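Local coordinates for protein thiosulfate sulfurtransferase (Pseudomonas aeruginosa, PDB 1YT8) that probably transfers sulfur from thiosulfate to cyanide and is built from four rhodanese-like repeats in a single chain, at residues T429-Y433 / S454-F459; W414-Q419 / L482-D488; A172-R177 / V333-S338. One frame throughout, in Å; residues are numbered along the deposited sequence.

Contacts in a multidomain chain may build one domain or join several, and this protein, with four rhodanese-like repeats each built on a five-stranded parallel sheet, illustrates both. Contact 3 closes first along the chain and joins helices of the second and third repeats. Contact 2 then opens at Trp414, and contact 1 begins and ends before contact 2 closes at Asp488. Contact 1 builds the fourth repeat by pairing two of its strands; contact 2 ties the following loop to that sheet's edge strand, at a seam with the first repeat. The centres of contacts 1 and 2 lie about 18 Å apart, whereas the centre of contact 3 lies about 53 Å from that of contact 1 and about 40 Å from that of contact 2.

Contact 1. Residues T429-Y433 / S454-F459; sequences TAERY and SGKPVF
Parallel strands can be entered from different turns, and here the strands starting at Arg432 and Val458 come into register with Tyr433 opposite Val458, CA to CA 4.7 Å. Residues 454-459 start at the end of helix 441-454 with Ser454 (chi1 p), whose OG accepts from Lys456 N at 3.1 Å, an ST turn, and also bonds to Val450 O. Ser454 CB lies 3.5 Å from Tyr433 CE2. Gly455 leaves the helix with positive phi (68°, psi 21°). Lys456 is extended, its m, m, t, m side chain lying along residues 429-433: Lys456 CB is 3.8 Å from Tyr433 CE2 and CE 3.3 Å from Ala430 O. In this beta-alpha-beta unit of the fourth rhodanese repeat, strand 432-436 is the middle strand of the five-stranded parallel sheet, 458-461 is beside it, and helix 441-454 crosses over between them. Pro457 rests its CD 3.2 Å from Glu431 O, while its own carbonyl receives Tyr433 N (N to O 2.9 Å, 168°) and Arg432 CA approaches the same O at 3.4 Å. Val458 (chi1 t) shares a face with Tyr433 (chi1 m), Tyr433 CB to Val458 CG2 4.2 Å; that face packs on Val450 of the helix. Phe459 N donates to Tyr433 O (2.8 Å, 155°). The Phe459 ring meets Trp387 edge-to-face, and Arg432 makes a cation-pi contact with the same indole while its NE bonds to Thr393.

Contact 2. Residues W414-Q419 / L482-D488; sequences WVLRSQ and LASPRID
A loop can be tied to the edge of a sheet by very few backbone bonds if a side chain supplies the rest. Residues 414-419 leave edge strand 413-414 of the fourth rhodanese sheet, and a single bridge pairs Trp414 with Leu482, CA to CA 4.9 Å. Trp414 O accepts from Ala483 N at 2.9 Å (155°). One step further, Ser484 (chi1 m) takes over: its OG accepts from Leu416 N at 3.1 Å and lies 2.7 Å from a hydrogen-bonded water, which donates to Gln419 O at 2.9 Å. Ser484 N, in contrast, is buried without a partner. The site is an interdomain seam, since Arg417 bridges to Glu52 and Ile487 makes a backbone bond to Asp33, both of the first repeat. Trp414, chi1 t and chi2 75°, brings CZ3 to 3.4 Å from Ser484 O and 3.5 Å from Pro485 O, both at the ring edge, while its NE1 is satisfied by Thr399 O. Asp488 OD1 bonds to Ser401, and Arg486, centre of an inverse gamma turn, forms a salt bridge with Glu479. Among the apolar groups, Leu416 CD1 meets Ile487 CG1 and Val415 CG1 meets Ala483 CB, each at 3.8 Å.

Contact 3. Residues A172-R177 / V333-S338; sequences AELVLR and VRANMS
This contact joins two rhodanese-like repeats: helix 174-181 of the second meets the start of helix 334-344 of the third. In sequence position Arg334 matches Arg198 of the sulfite-binding loop, and that pocket also draws in Gln312 of the third repeat. The backbones are nearest at Ala172 and Arg334, CA to CA 5.2 Å, and at Leu176 and Val333, 6.0 Å; Val333 is the N-cap. Apolar contacts pair Val175 CG1 with Val333 CG1 (3.7 Å), Val175 CG2 with Met337 CG (3.8 Å; a selenomethionine) and Leu176 CD1 with Val333 CG2 (3.9 Å). Leu176 CD2 lies over one face of the Arg334 guanidinium. The charges form a network: Glu173 OE2 accepts from Arg334 NH1 at 2.8 Å, and Arg334 also bridges to Asp331, Asp330 and Glu293. Glu173 OE1 holds Arg177 through NE (2.8 Å) and NH2 (2.9 Å), so that Arg177 NH2 stands just 3.6 Å from Arg334 NH1.

Contact 1. Residues T429-Y433 / S454-F459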
loop_
_atom_site.group_PDB
_atom_site.type_symbol
_atom_site.label_atom_id
_atom_site.label_comp_id
_atom_site.label_asym_id
_atom_site.label_seq_id
_atom_site.Cartn_x
_atom_site.Cartn_y
_atom_site.Cartn_z
ATOM N N THR A 429 28.835 0.707 -23.941
ATOM C CA THR A 429 28.290 -0.121 -25.001
ATOM C C THR A 429 28.503 -1.583 -24.647
ATOM O O THR A 429 29.373 -1.917 -23.841
ATOM C CB THR A 429 28.965 0.174 -26.358
ATOM O OG1 THR A 429 30.358 -0.150 -26.283
ATOM C CG2 THR A 429 28.815 1.646 -26.716
ATOM N N ALA A 430 27.692 -2.446 -25.240
ATOM C CA ALA A 430 27.790 -3.876 -25.003
ATOM C C ALA A 430 27.518 -4.595 -26.314
ATOM O O ALA A 430 26.952 -4.015 -27.241
ATOM C CB ALA A 430 26.776 -4.305 -23.954
ATOM N N GLU A 431 27.928 -5.855 -26.393
ATOM C CA GLU A 431 27.696 -6.636 -27.598
ATOM C C GLU A 431 26.301 -7.244 -27.508
ATOM O O GLU A 431 25.678 -7.561 -28.521
ATOM C CB GLU A 431 28.761 -7.731 -27.734
ATOM C CG GLU A 431 30.179 -7.165 -27.786
ATOM C CD GLU A 431 31.211 -8.159 -28.288
ATOM O OE1 GLU A 431 31.369 -9.233 -27.671
ATOM O OE2 GLU A 431 31.871 -7.858 -29.307
ATOM N N ARG A 432 25.806 -7.374 -26.279
ATOM C CA ARG A 432 24.488 -7.946 -26.042
ATOM C C ARG A 432 24.029 -7.660 -24.614
ATOM O O ARG A 432 24.844 -7.573 -23.693
ATOM C CB ARG A 432 24.533 -9.456 -26.278
ATOM C CG ARG A 432 25.639 -10.153 -25.499
ATOM C CD ARG A 432 25.968 -11.524 -26.072
ATOM N NE ARG A 432 27.058 -12.166 -25.340
ATOM C CZ ARG A 432 27.630 -13.313 -25.697
ATOM N NH1 ARG A 432 27.218 -13.953 -26.783
ATOM N NH2 ARG A 432 28.615 -13.824 -24.967
ATOM N N TYR A 433 22.720 -7.519 -24.441
ATOM C CA TYR A 433 22.137 -7.245 -23.133
ATOM C C TYR A 433 21.257 -8.398 -22.684
ATOM O O TYR A 433 20.578 -9.027 -23.495
ATOM C CB TYR A 433 21.268 -5.988 -23.184
ATOM C CG TYR A 433 22.014 -4.698 -23.403
ATOM C CD1 TYR A 433 22.462 -3.933 -22.325
ATOM C CD2 TYR A 433 22.252 -4.224 -24.690
ATOM C CE1 TYR A 433 23.124 -2.725 -22.528
ATOM C CE2 TYR A 433 22.914 -3.023 -24.905
ATOM C CZ TYR A 433 23.347 -2.277 -23.822
ATOM O OH TYR A 433 24.005 -1.093 -24.047
ATOM N N SER A 454 19.411 0.912 -27.539
ATOM C CA SER A 454 20.753 0.407 -27.828
ATOM C C SER A 454 21.014 -0.075 -29.247
ATOM O O SER A 454 22.143 0.014 -29.732
ATOM C CB SER A 454 21.102 -0.735 -26.870
ATOM O OG SER A 454 20.371 -1.905 -27.192
ATOM N N GLY A 455 19.984 -0.599 -29.904
ATOM C CA GLY A 455 20.166 -1.111 -31.248
ATOM C C GLY A 455 21.034 -2.357 -31.194
ATOM O O GLY A 455 21.643 -2.750 -32.190
ATOM N N LYS A 456 21.084 -2.981 -30.018
ATOM C CA LYS A 456 21.880 -4.187 -29.800
ATOM C C LYS A 456 20.992 -5.392 -29.493
ATOM O O LYS A 456 19.801 -5.244 -29.213
ATOM C CB LYS A 456 22.846 -3.971 -28.626
ATOM C CG LYS A 456 23.898 -2.889 -28.837
ATOM C CD LYS A 456 24.912 -3.309 -29.901
ATOM C CE LYS A 456 26.070 -2.330 -29.988
ATOM N NZ LYS A 456 25.601 -0.954 -30.313
ATOM N N PRO A 457 21.564 -6.608 -29.544
ATOM C CA PRO A 457 20.797 -7.824 -29.255
ATOM C C PRO A 457 20.382 -7.792 -27.784
ATOM O O PRO A 457 21.210 -7.526 -26.909
ATOM C CB PRO A 457 21.801 -8.945 -29.537
ATOM C CG PRO A 457 22.713 -8.347 -30.564
ATOM C CD PRO A 457 22.912 -6.947 -30.038
ATOM N N VAL A 458 19.106 -8.047 -27.511
ATOM C CA VAL A 458 18.617 -8.039 -26.133
ATOM C C VAL A 458 17.909 -9.348 -25.818
ATOM O O VAL A 458 17.095 -9.834 -26.610
ATOM C CB VAL A 458 17.638 -6.857 -25.884
ATOM C CG1 VAL A 458 17.173 -6.859 -24.429
ATOM C CG2 VAL A 458 18.319 -5.538 -26.211
ATOM N N PHE A 459 18.229 -9.916 -24.658
ATOM C CA PHE A 459 17.646 -11.177 -24.211
ATOM C C PHE A 459 17.051 -11.072 -22.814
ATOM O O PHE A 459 17.427 -10.198 -22.029
ATOM C CB PHE A 459 18.714 -12.269 -24.203
ATOM C CG PHE A 459 19.195 -12.649 -25.568
ATOM C CD1 PHE A 459 18.686 -13.772 -26.213
ATOM C CD2 PHE A 459 20.140 -11.866 -26.225
ATOM C CE1 PHE A 459 19.115 -14.108 -27.498
ATOM C CE2 PHE A 459 20.572 -12.195 -27.509
ATOM C CZ PHE A 459 20.058 -13.316 -28.144
#

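Contact 2. Residues W414-Q419 / L482-D488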
loop_
_atom_site.group_PDB
_atom_site.type_symbol
_atom_site.label_atom_id
_atom_site.label_comp_id
_atom_site.label_asym_id
_atom_site.label_seq_id
_atom_site.Cartn_x
_atom_site.Cartn_y
_atom_site.Cartn_z
ATOM N N TRP A 414 22.214 -2.399 -11.556
ATOM C CA TRP A 414 20.849 -2.065 -11.174
ATOM C C TRP A 414 20.407 -0.839 -11.968
ATOM O O TRP A 414 21.170 0.118 -12.132
ATOM C CB TRP A 414 20.739 -1.764 -9.674
ATOM C CG TRP A 414 19.332 -1.424 -9.283
ATOM C CD1 TRP A 414 18.284 -2.292 -9.155
ATOM C CD2 TRP A 414 18.795 -0.112 -9.074
ATOM N NE1 TRP A 414 17.125 -1.601 -8.885
ATOM C CE2 TRP A 414 17.409 -0.262 -8.831
ATOM C CE3 TRP A 414 19.349 1.176 -9.073
ATOM C CZ2 TRP A 414 16.565 0.832 -8.588
ATOM C CZ3 TRP A 414 18.509 2.267 -8.831
ATOM C CH2 TRP A 414 17.130 2.084 -8.592
ATOM N N VAL A 415 19.172 -0.866 -12.452
ATOM C CA VAL A 415 18.644 0.243 -13.233
ATOM C C VAL A 415 17.179 0.526 -12.930
ATOM O O VAL A 415 16.464 -0.316 -12.383
ATOM C CB VAL A 415 18.736 -0.037 -14.756
ATOM C CG1 VAL A 415 20.182 -0.258 -15.171
ATOM C CG2 VAL A 415 17.900 -1.256 -15.104
ATOM N N LEU A 416 16.758 1.729 -13.294
ATOM C CA LEU A 416 15.378 2.169 -13.158
ATOM C C LEU A 416 14.836 2.073 -14.574
ATOM O O LEU A 416 15.430 2.621 -15.502
ATOM C CB LEU A 416 15.307 3.630 -12.710
ATOM C CG LEU A 416 15.513 3.977 -11.238
ATOM C CD1 LEU A 416 15.496 5.494 -11.075
ATOM C CD2 LEU A 416 14.414 3.329 -10.402
ATOM N N ARG A 417 13.722 1.381 -14.754
ATOM C CA ARG A 417 13.157 1.261 -16.085
ATOM C C ARG A 417 12.786 2.634 -16.643
ATOM O O ARG A 417 12.834 2.855 -17.854
ATOM C CB ARG A 417 11.921 0.362 -16.062
ATOM C CG ARG A 417 11.304 0.171 -17.437
ATOM C CD ARG A 417 10.072 -0.691 -17.375
ATOM N NE ARG A 417 9.356 -0.699 -18.646
ATOM C CZ ARG A 417 8.054 -0.931 -18.759
ATOM N NH1 ARG A 417 7.330 -1.174 -17.673
ATOM N NH2 ARG A 417 7.472 -0.902 -19.952
ATOM N N SER A 418 12.439 3.556 -15.748
ATOM C CA SER A 418 12.036 4.908 -16.126
ATOM C C SER A 418 13.188 5.810 -16.556
ATOM O O SER A 418 12.960 6.905 -17.064
ATOM C CB SER A 418 11.286 5.576 -14.967
ATOM O OG SER A 418 12.135 5.763 -13.846
ATOM N N GLN A 419 14.420 5.350 -16.350
ATOM C CA GLN A 419 15.599 6.130 -16.717
ATOM C C GLN A 419 16.613 5.283 -17.484
ATOM O O GLN A 419 17.822 5.396 -17.269
ATOM C CB GLN A 419 16.252 6.708 -15.453
ATOM C CG GLN A 419 15.357 7.681 -14.693
ATOM C CD GLN A 419 16.049 8.332 -13.509
ATOM O OE1 GLN A 419 17.278 8.427 -13.463
ATOM N NE2 GLN A 419 15.259 8.808 -12.552
ATOM N N LEU A 482 25.416 0.569 -9.519
ATOM C CA LEU A 482 24.148 1.277 -9.668
ATOM C C LEU A 482 24.238 2.218 -10.863
ATOM O O LEU A 482 24.990 3.192 -10.841
ATOM C CB LEU A 482 23.840 2.078 -8.399
ATOM C CG LEU A 482 23.869 1.283 -7.089
ATOM C CD1 LEU A 482 23.638 2.223 -5.913
ATOM C CD2 LEU A 482 22.809 0.188 -7.123
ATOM N N ALA A 483 23.470 1.921 -11.905
ATOM C CA ALA A 483 23.472 2.733 -13.114
ATOM C C ALA A 483 22.376 3.795 -13.069
ATOM O O ALA A 483 22.230 4.590 -13.997
ATOM C CB ALA A 483 23.292 1.840 -14.335
ATOM N N SER A 484 21.609 3.791 -11.983
ATOM C CA SER A 484 20.523 4.748 -11.774
ATOM C C SER A 484 20.526 5.147 -10.304
ATOM O O SER A 484 21.071 4.436 -9.467
ATOM C CB SER A 484 19.162 4.115 -12.100
ATOM O OG SER A 484 19.045 3.751 -13.463
ATOM N N PRO A 485 19.916 6.294 -9.968
ATOM C CA PRO A 485 19.875 6.733 -8.568
ATOM C C PRO A 485 18.829 5.923 -7.794
ATOM O O PRO A 485 17.774 5.603 -8.336
ATOM C CB PRO A 485 19.497 8.206 -8.687
ATOM C CG PRO A 485 18.577 8.204 -9.881
ATOM C CD PRO A 485 19.317 7.306 -10.858
ATOM N N ARG A 486 19.118 5.586 -6.537
ATOM C CA ARG A 486 18.168 4.814 -5.734
ATOM C C ARG A 486 17.038 5.684 -5.200
ATOM O O ARG A 486 17.054 6.095 -4.040
ATOM C CB ARG A 486 18.864 4.122 -4.555
ATOM C CG ARG A 486 19.740 2.947 -4.942
ATOM C CD ARG A 486 20.252 2.199 -3.713
ATOM N NE ARG A 486 19.191 1.493 -2.998
ATOM C CZ ARG A 486 19.395 0.718 -1.935
ATOM N NH1 ARG A 486 20.622 0.554 -1.462
ATOM N NH2 ARG A 486 18.378 0.095 -1.353
ATOM N N ILE A 487 16.058 5.957 -6.053
ATOM C CA ILE A 487 14.910 6.770 -5.667
ATOM C C ILE A 487 13.615 5.974 -5.813
ATOM O O ILE A 487 12.522 6.543 -5.753
ATOM C CB ILE A 487 14.800 8.028 -6.554
ATOM C CG1 ILE A 487 14.705 7.615 -8.029
ATOM C CG2 ILE A 487 15.994 8.942 -6.310
ATOM C CD1 ILE A 487 14.424 8.764 -8.983
ATOM N N ASP A 488 13.737 4.660 -5.995
ATOM C CA ASP A 488 12.562 3.826 -6.181
ATOM C C ASP A 488 11.747 3.573 -4.917
ATOM O O ASP A 488 10.615 3.100 -5.000
ATOM C CB ASP A 488 12.942 2.499 -6.872
ATOM C CG ASP A 488 13.947 1.665 -6.084
ATOM O OD1 ASP A 488 14.809 2.230 -5.382
ATOM O OD2 ASP A 488 13.888 0.423 -6.199
HETATM O O HOH W 1 19.453 6.000 -14.904
#

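Contact 3. Residues A172-R177 / V333-S338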
loop_
_atom_site.group_PDB
_atom_site.type_symbol
_atom_site.label_atom_id
_atom_site.label_comp_id
_atom_site.label_asym_id
_atom_site.label_seq_id
_atom_site.Cartn_x
_atom_site.Cartn_y
_atom_site.Cartn_z
ATOM N N ALA A 172 -7.744 -4.514 11.543
ATOM C CA ALA A 172 -9.097 -5.048 11.418
ATOM C C ALA A 172 -9.421 -6.173 12.396
ATOM O O ALA A 172 -10.589 -6.458 12.645
ATOM C CB ALA A 172 -9.344 -5.514 9.989
ATOM N N GLU A 173 -8.392 -6.801 12.956
ATOM C CA GLU A 173 -8.578 -7.900 13.898
ATOM C C GLU A 173 -8.905 -7.436 15.323
ATOM O O GLU A 173 -9.398 -8.214 16.134
ATOM C CB GLU A 173 -7.312 -8.768 13.956
ATOM C CG GLU A 173 -6.821 -9.337 12.623
ATOM C CD GLU A 173 -7.759 -10.378 12.026
ATOM O OE1 GLU A 173 -8.472 -11.058 12.796
ATOM O OE2 GLU A 173 -7.765 -10.531 10.786
ATOM N N LEU A 174 -8.634 -6.171 15.628
ATOM C CA LEU A 174 -8.862 -5.646 16.975
ATOM C C LEU A 174 -10.225 -5.921 17.608
ATOM O O LEU A 174 -10.299 -6.523 18.681
ATOM C CB LEU A 174 -8.559 -4.142 17.001
ATOM C CG LEU A 174 -7.064 -3.811 16.859
ATOM C CD1 LEU A 174 -6.891 -2.328 16.595
ATOM C CD2 LEU A 174 -6.317 -4.217 18.131
ATOM N N VAL A 175 -11.302 -5.491 16.962
ATOM C CA VAL A 175 -12.633 -5.709 17.518
ATOM C C VAL A 175 -12.977 -7.196 17.598
ATOM O O VAL A 175 -13.689 -7.634 18.505
ATOM C CB VAL A 175 -13.697 -4.963 16.680
ATOM C CG1 VAL A 175 -15.097 -5.255 17.207
ATOM C CG2 VAL A 175 -13.421 -3.466 16.739
ATOM N N LEU A 176 -12.449 -7.977 16.662
ATOM C CA LEU A 176 -12.713 -9.414 16.631
ATOM C C LEU A 176 -11.972 -10.232 17.694
ATOM O O LEU A 176 -12.529 -11.184 18.241
ATOM C CB LEU A 176 -12.362 -9.981 15.252
ATOM C CG LEU A 176 -12.548 -11.490 15.021
ATOM C CD1 LEU A 176 -14.030 -11.844 15.042
ATOM C CD2 LEU A 176 -11.947 -11.882 13.676
ATOM N N ARG A 177 -10.728 -9.863 17.990
ATOM C CA ARG A 177 -9.916 -10.626 18.940
ATOM C C ARG A 177 -9.792 -10.104 20.368
ATOM O O ARG A 177 -9.388 -10.854 21.256
ATOM C CB ARG A 177 -8.497 -10.772 18.389
ATOM C CG ARG A 177 -8.416 -11.042 16.896
ATOM C CD ARG A 177 -8.703 -12.485 16.552
ATOM N NE ARG A 177 -8.711 -12.677 15.105
ATOM C CZ ARG A 177 -8.877 -13.851 14.504
ATOM N NH1 ARG A 177 -9.046 -14.950 15.227
ATOM N NH2 ARG A 177 -8.894 -13.922 13.178
ATOM N N VAL A 333 -17.232 -9.205 11.491
ATOM C CA VAL A 333 -16.627 -8.099 12.228
ATOM C C VAL A 333 -15.635 -7.286 11.397
ATOM O O VAL A 333 -15.775 -6.073 11.257
ATOM C CB VAL A 333 -15.870 -8.601 13.486
ATOM C CG1 VAL A 333 -15.155 -7.431 14.168
ATOM C CG2 VAL A 333 -16.839 -9.257 14.462
ATOM N N ARG A 334 -14.632 -7.964 10.854
ATOM C CA ARG A 334 -13.576 -7.313 10.083
ATOM C C ARG A 334 -14.020 -6.449 8.911
ATOM O O ARG A 334 -13.581 -5.303 8.785
ATOM C CB ARG A 334 -12.568 -8.367 9.626
ATOM C CG ARG A 334 -11.833 -8.993 10.803
ATOM C CD ARG A 334 -10.837 -10.048 10.375
ATOM N NE ARG A 334 -11.499 -11.271 9.934
ATOM C CZ ARG A 334 -10.869 -12.420 9.714
ATOM N NH1 ARG A 334 -9.557 -12.506 9.893
ATOM N NH2 ARG A 334 -11.556 -13.486 9.326
ATOM N N ALA A 335 -14.881 -6.988 8.057
ATOM C CA ALA A 335 -15.370 -6.227 6.916
ATOM C C ALA A 335 -16.217 -5.042 7.392
ATOM O O ALA A 335 -16.072 -3.932 6.888
ATOM C CB ALA A 335 -16.185 -7.132 5.990
ATOM N N ASN A 336 -17.092 -5.269 8.371
ATOM C CA ASN A 336 -17.929 -4.189 8.885
ATOM C C ASN A 336 -17.103 -3.041 9.457
ATOM O O ASN A 336 -17.382 -1.875 9.173
ATOM C CB ASN A 336 -18.894 -4.691 9.975
ATOM C CG ASN A 336 -20.116 -5.395 9.405
ATOM O OD1 ASN A 336 -20.706 -4.948 8.418
ATOM N ND2 ASN A 336 -20.515 -6.492 10.044
HETATM N N MSE A 337 -16.098 -3.364 10.268
HETATM C CA MSE A 337 -15.260 -2.329 10.866
HETATM C C MSE A 337 -14.446 -1.582 9.812
HETATM O O MSE A 337 -14.400 -0.353 9.814
HETATM C CB MSE A 337 -14.319 -2.920 11.922
HETATM C CG MSE A 337 -14.987 -3.352 13.229
HETATM SE SE MSE A 337 -16.195 -2.059 14.050
HETATM C CE MSE A 337 -14.960 -0.580 14.338
ATOM N N SER A 338 -13.809 -2.320 8.909
ATOM C CA SER A 338 -13.003 -1.698 7.864
ATOM C C SER A 338 -13.864 -0.807 6.975
ATOM O O SER A 338 -13.449 0.288 6.587
ATOM C CB SER A 338 -12.306 -2.770 7.017
ATOM O OG SER A 338 -11.376 -3.507 7.796
#